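Local coordinates for protein phosphoribosylaminoimidazole carboxylase, ATPase subunit (Thermus thermophilus, PDB 3AW8) that probably catalyses the ATP-dependent carboxylation of 5-aminoimidazole ribonucleotide with bicarbonate to give N5-carboxyaminoimidazole ribonucleotide in purine biosynthesis, at residues M13-F25 with T276-G288. Sequence-based numbering, arbitrary orientation.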
loop_
_atom_site.group_PDB
_atom_site.type_symbol
_atom_site.label_atom_id
_atom_site.label_comp_id
_atom_site.label_asym_id
_atom_site.label_seq_id
_atom_site.Cartn_x
_atom_site.Cartn_y
_atom_site.Cartn_z
ATOM N N MET A 13 -5.400 -8.299 2.434
ATOM C CA MET A 13 -5.344 -6.969 1.855
ATOM C C MET A 13 -6.054 -5.906 2.677
ATOM O O MET A 13 -5.615 -4.759 2.688
ATOM C CB MET A 13 -5.811 -7.012 0.404
ATOM C CG MET A 13 -4.793 -7.770 -0.453
ATOM S SD MET A 13 -5.085 -7.703 -2.211
ATOM C CE MET A 13 -6.257 -9.090 -2.409
ATOM N N LEU A 14 -7.123 -6.280 3.383
ATOM C CA LEU A 14 -7.806 -5.330 4.270
ATOM C C LEU A 14 -6.796 -4.880 5.340
ATOM O O LEU A 14 -6.641 -3.682 5.617
ATOM C CB LEU A 14 -9.003 -5.987 4.960
ATOM C CG LEU A 14 -10.258 -6.125 4.097
ATOM C CD1 LEU A 14 -11.240 -7.128 4.706
ATOM C CD2 LEU A 14 -10.886 -4.745 3.949
ATOM N N ALA A 15 -6.089 -5.840 5.927
ATOM C CA ALA A 15 -5.115 -5.502 6.955
ATOM C C ALA A 15 -3.998 -4.600 6.419
ATOM O O ALA A 15 -3.635 -3.613 7.067
ATOM C CB ALA A 15 -4.529 -6.779 7.573
ATOM N N LEU A 16 -3.456 -4.927 5.246
ATOM C CA LEU A 16 -2.380 -4.110 4.662
ATOM C C LEU A 16 -2.868 -2.700 4.392
ATOM O O LEU A 16 -2.114 -1.743 4.536
ATOM C CB LEU A 16 -1.850 -4.731 3.363
ATOM C CG LEU A 16 -1.152 -6.091 3.556
ATOM C CD1 LEU A 16 -0.792 -6.700 2.199
ATOM C CD2 LEU A 16 0.084 -5.917 4.413
ATOM N N ALA A 17 -4.135 -2.565 4.014
ATOM C CA ALA A 17 -4.681 -1.240 3.756
ATOM C C ALA A 17 -4.989 -0.509 5.071
ATOM O O ALA A 17 -5.036 0.718 5.108
ATOM C CB ALA A 17 -5.948 -1.349 2.889
ATOM N N GLY A 18 -5.170 -1.264 6.152
ATOM C CA GLY A 18 -5.498 -0.660 7.433
ATOM C C GLY A 18 -4.353 -0.208 8.317
ATOM O O GLY A 18 -4.504 0.744 9.094
ATOM N N TYR A 19 -3.207 -0.876 8.236
ATOM C CA TYR A 19 -2.079 -0.478 9.072
ATOM C C TYR A 19 -1.675 0.995 8.873
ATOM O O TYR A 19 -1.291 1.669 9.825
ATOM C CB TYR A 19 -0.885 -1.401 8.825
ATOM C CG TYR A 19 -1.034 -2.757 9.462
ATOM C CD1 TYR A 19 -1.151 -2.887 10.850
ATOM C CD2 TYR A 19 -1.074 -3.917 8.686
ATOM C CE1 TYR A 19 -1.307 -4.132 11.454
ATOM C CE2 TYR A 19 -1.230 -5.172 9.280
ATOM C CZ TYR A 19 -1.344 -5.268 10.666
ATOM O OH TYR A 19 -1.489 -6.497 11.260
ATOM N N PRO A 20 -1.747 1.513 7.634
ATOM C CA PRO A 20 -1.365 2.917 7.459
ATOM C C PRO A 20 -2.291 3.842 8.240
ATOM O O PRO A 20 -1.937 4.988 8.518
ATOM C CB PRO A 20 -1.478 3.126 5.952
ATOM C CG PRO A 20 -1.163 1.766 5.413
ATOM C CD PRO A 20 -1.939 0.857 6.331
ATOM N N LEU A 21 -3.478 3.345 8.588
ATOM C CA LEU A 21 -4.439 4.132 9.355
ATOM C C LEU A 21 -4.269 3.827 10.838
ATOM O O LEU A 21 -5.106 4.193 11.655
ATOM C CB LEU A 21 -5.877 3.814 8.926
ATOM C CG LEU A 21 -6.295 4.245 7.516
ATOM C CD1 LEU A 21 -7.652 3.687 7.192
ATOM C CD2 LEU A 21 -6.327 5.755 7.419
ATOM N N GLY A 22 -3.184 3.137 11.170
ATOM C CA GLY A 22 -2.909 2.794 12.552
ATOM C C GLY A 22 -3.859 1.804 13.199
ATOM O O GLY A 22 -3.960 1.762 14.429
ATOM N N LEU A 23 -4.548 1.007 12.390
ATOM C CA LEU A 23 -5.487 0.017 12.903
ATOM C C LEU A 23 -4.810 -1.313 13.273
ATOM O O LEU A 23 -3.621 -1.523 13.015
ATOM C CB LEU A 23 -6.579 -0.246 11.869
ATOM C CG LEU A 23 -7.359 0.958 11.322
ATOM C CD1 LEU A 23 -8.275 0.508 10.192
ATOM C CD2 LEU A 23 -8.170 1.609 12.442
ATOM N N SER A 24 -5.584 -2.203 13.885
ATOM C CA SER A 24 -5.107 -3.522 14.297
ATOM C C SER A 24 -6.083 -4.560 13.785
ATOM O O SER A 24 -7.263 -4.270 13.580
ATOM C CB SER A 24 -5.025 -3.617 15.812
ATOM O OG SER A 24 -4.100 -2.672 16.286
ATOM N N PHE A 25 -5.606 -5.779 13.601
ATOM C CA PHE A 25 -6.467 -6.815 13.061
ATOM C C PHE A 25 -6.296 -8.150 13.733
ATOM O O PHE A 25 -5.247 -8.431 14.309
ATOM C CB PHE A 25 -6.187 -6.972 11.556
ATOM C CG PHE A 25 -6.453 -5.731 10.770
ATOM C CD1 PHE A 25 -7.703 -5.500 10.215
ATOM C CD2 PHE A 25 -5.473 -4.752 10.652
ATOM C CE1 PHE A 25 -7.982 -4.303 9.550
ATOM C CE2 PHE A 25 -5.736 -3.550 9.992
ATOM C CZ PHE A 25 -6.995 -3.324 9.439
ATOM N N THR A 276 -8.516 5.767 -3.884
ATOM C CA THR A 276 -8.699 5.076 -2.615
ATOM C C THR A 276 -9.044 3.644 -2.946
ATOM O O THR A 276 -9.953 3.388 -3.741
ATOM C CB THR A 276 -9.866 5.669 -1.789
ATOM O OG1 THR A 276 -9.737 7.093 -1.712
ATOM C CG2 THR A 276 -9.854 5.101 -0.377
ATOM N N SER A 277 -8.331 2.703 -2.337
ATOM C CA SER A 277 -8.591 1.299 -2.608
ATOM C C SER A 277 -9.911 0.881 -1.980
ATOM O O SER A 277 -10.417 1.508 -1.033
ATOM C CB SER A 277 -7.459 0.419 -2.065
ATOM O OG SER A 277 -7.634 0.146 -0.686
ATOM N N GLN A 278 -10.477 -0.181 -2.529
ATOM C CA GLN A 278 -11.717 -0.695 -2.016
ATOM C C GLN A 278 -11.456 -1.156 -0.569
ATOM O O GLN A 278 -12.321 -1.036 0.298
ATOM C CB GLN A 278 -12.185 -1.857 -2.889
ATOM C CG GLN A 278 -11.321 -3.103 -2.788
ATOM C CD GLN A 278 -11.919 -4.264 -3.550
ATOM O OE1 GLN A 278 -13.144 -4.363 -3.678
ATOM N NE2 GLN A 278 -11.072 -5.157 -4.049
ATOM N N PHE A 279 -10.256 -1.668 -0.306
ATOM C CA PHE A 279 -9.935 -2.135 1.037
ATOM C C PHE A 279 -9.914 -0.980 2.029
ATOM O O PHE A 279 -10.462 -1.089 3.119
ATOM C CB PHE A 279 -8.588 -2.879 1.045
ATOM C CG PHE A 279 -8.545 -4.038 0.099
ATOM C CD1 PHE A 279 -9.322 -5.159 0.326
ATOM C CD2 PHE A 279 -7.774 -3.982 -1.058
ATOM C CE1 PHE A 279 -9.340 -6.211 -0.589
ATOM C CE2 PHE A 279 -7.784 -5.027 -1.983
ATOM C CZ PHE A 279 -8.566 -6.139 -1.749
ATOM N N GLU A 280 -9.278 0.128 1.668
ATOM C CA GLU A 280 -9.254 1.250 2.586
ATOM C C GLU A 280 -10.673 1.800 2.787
ATOM O O GLU A 280 -11.072 2.114 3.909
ATOM C CB GLU A 280 -8.331 2.363 2.085
ATOM C CG GLU A 280 -8.317 3.558 3.046
ATOM C CD GLU A 280 -7.407 4.698 2.623
ATOM O OE1 GLU A 280 -7.646 5.829 3.096
ATOM O OE2 GLU A 280 -6.456 4.474 1.841
ATOM N N ASN A 281 -11.438 1.906 1.705
ATOM C CA ASN A 281 -12.799 2.422 1.805
ATOM C C ASN A 281 -13.710 1.543 2.653
ATOM O O ASN A 281 -14.547 2.053 3.410
ATOM C CB ASN A 281 -13.402 2.615 0.412
ATOM C CG ASN A 281 -13.529 4.081 0.036
ATOM O OD1 ASN A 281 -13.688 4.423 -1.136
ATOM N ND2 ASN A 281 -13.468 4.953 1.034
ATOM N N HIS A 282 -13.550 0.230 2.530
ATOM C CA HIS A 282 -14.363 -0.682 3.311
ATOM C C HIS A 282 -14.090 -0.381 4.769
ATOM O O HIS A 282 -15.008 -0.294 5.582
ATOM C CB HIS A 282 -13.997 -2.133 3.022
ATOM C CG HIS A 282 -14.801 -3.123 3.808
ATOM N ND1 HIS A 282 -16.082 -3.489 3.456
ATOM C CD2 HIS A 282 -14.515 -3.806 4.943
ATOM C CE1 HIS A 282 -16.549 -4.355 4.336
ATOM N NE2 HIS A 282 -15.619 -4.564 5.249
ATOM N N LEU A 283 -12.810 -0.216 5.083
ATOM C CA LEU A 283 -12.372 0.074 6.438
ATOM C C LEU A 283 -12.926 1.418 6.905
ATOM O O LEU A 283 -13.428 1.535 8.025
ATOM C CB LEU A 283 -10.836 0.078 6.496
ATOM C CG LEU A 283 -10.072 -1.067 7.183
ATOM C CD1 LEU A 283 -10.852 -2.362 7.145
ATOM C CD2 LEU A 283 -8.717 -1.224 6.495
ATOM N N ARG A 284 -12.837 2.428 6.048
ATOM C CA ARG A 284 -13.336 3.748 6.406
ATOM C C ARG A 284 -14.839 3.681 6.662
ATOM O O ARG A 284 -15.341 4.260 7.632
ATOM C CB ARG A 284 -12.995 4.762 5.300
ATOM C CG ARG A 284 -11.505 5.088 5.277
ATOM C CD ARG A 284 -11.005 5.697 3.970
ATOM N NE ARG A 284 -11.257 7.131 3.879
ATOM C CZ ARG A 284 -10.543 7.978 3.141
ATOM N NH1 ARG A 284 -9.514 7.552 2.419
ATOM N NH2 ARG A 284 -10.870 9.258 3.117
ATOM N N ALA A 285 -15.544 2.943 5.811
ATOM C CA ALA A 285 -16.982 2.781 5.953
ATOM C C ALA A 285 -17.364 2.179 7.300
ATOM O O ALA A 285 -18.032 2.828 8.101
ATOM C CB ALA A 285 -17.523 1.912 4.840
ATOM N N VAL A 286 -16.935 0.948 7.563
ATOM C CA VAL A 286 -17.294 0.283 8.811
ATOM C C VAL A 286 -16.793 1.008 10.049
ATOM O O VAL A 286 -17.232 0.722 11.167
ATOM C CB VAL A 286 -16.768 -1.178 8.858
ATOM C CG1 VAL A 286 -17.198 -1.928 7.604
ATOM C CG2 VAL A 286 -15.251 -1.194 9.024
ATOM N N LEU A 287 -15.879 1.951 9.854
ATOM C CA LEU A 287 -15.311 2.685 10.981
ATOM C C LEU A 287 -16.036 4.000 11.236
ATOM O O LEU A 287 -15.872 4.610 12.287
ATOM C CB LEU A 287 -13.815 2.934 10.736
ATOM C CG LEU A 287 -12.815 2.446 11.795
ATOM C CD1 LEU A 287 -13.332 1.211 12.498
ATOM C CD2 LEU A 287 -11.477 2.165 11.123
ATOM N N GLY A 288 -16.850 4.424 10.275
ATOM C CA GLY A 288 -17.586 5.664 10.428
ATOM C C GLY A 288 -16.757 6.868 10.033
ATOM O O GLY A 288 -17.058 7.992 10.417
HETATM O O HOH W 1 -4.773 2.969 3.232
#
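Phe279 and Leu283 of helix 278-287 pack against Met13, Leu14 and Ala17 of helix 9-18 in a buried apolar helix-helix contact; the axes of segments 13-18 and 278-287 approach to 8.3 Å and cross at -76°. It joins the Rossmann-like N-terminal domain, whose strand 2-5 is touched by Leu14 and Phe25, to a helix between strands 253-260 and 299-306 of the large antiparallel sheet. The flat Phe279 ring is sandwiched between Gln278 CG and Met13 CB, the latter 3.6 Å from the ring centroid in a CH-pi contact. A bend at chi3 (-86°) brings Met13 CE within 3.8 Å of Phe279 CZ, with SD oblique to the ring in a Met-aromatic contact. Small Ala17 lets the backbones close in, its CB 3.6 Å from Phe279 CB. Branched leucines suit sites with several neighbours: Leu14 CD2 meets the Phe279 ring edge and His282, whose NE2 and ND1 hydrogen-bond Thr64 OG1 and Val242 N, while Leu283 CD2 reaches Gly18 CA and the Phe25 ring edge. Farther along, Leu23 CD2 and Leu287 CD2 meet tip to tip at 3.6 Å. At the polar margin a water links Ala17 O to Glu280 OE2, the latter bond weak; Glu280 OE1 forms a salt bridge with Arg284 NH1 one turn on. Cohesion thus rests mainly on buried apolar side chains, with polar linkage through water.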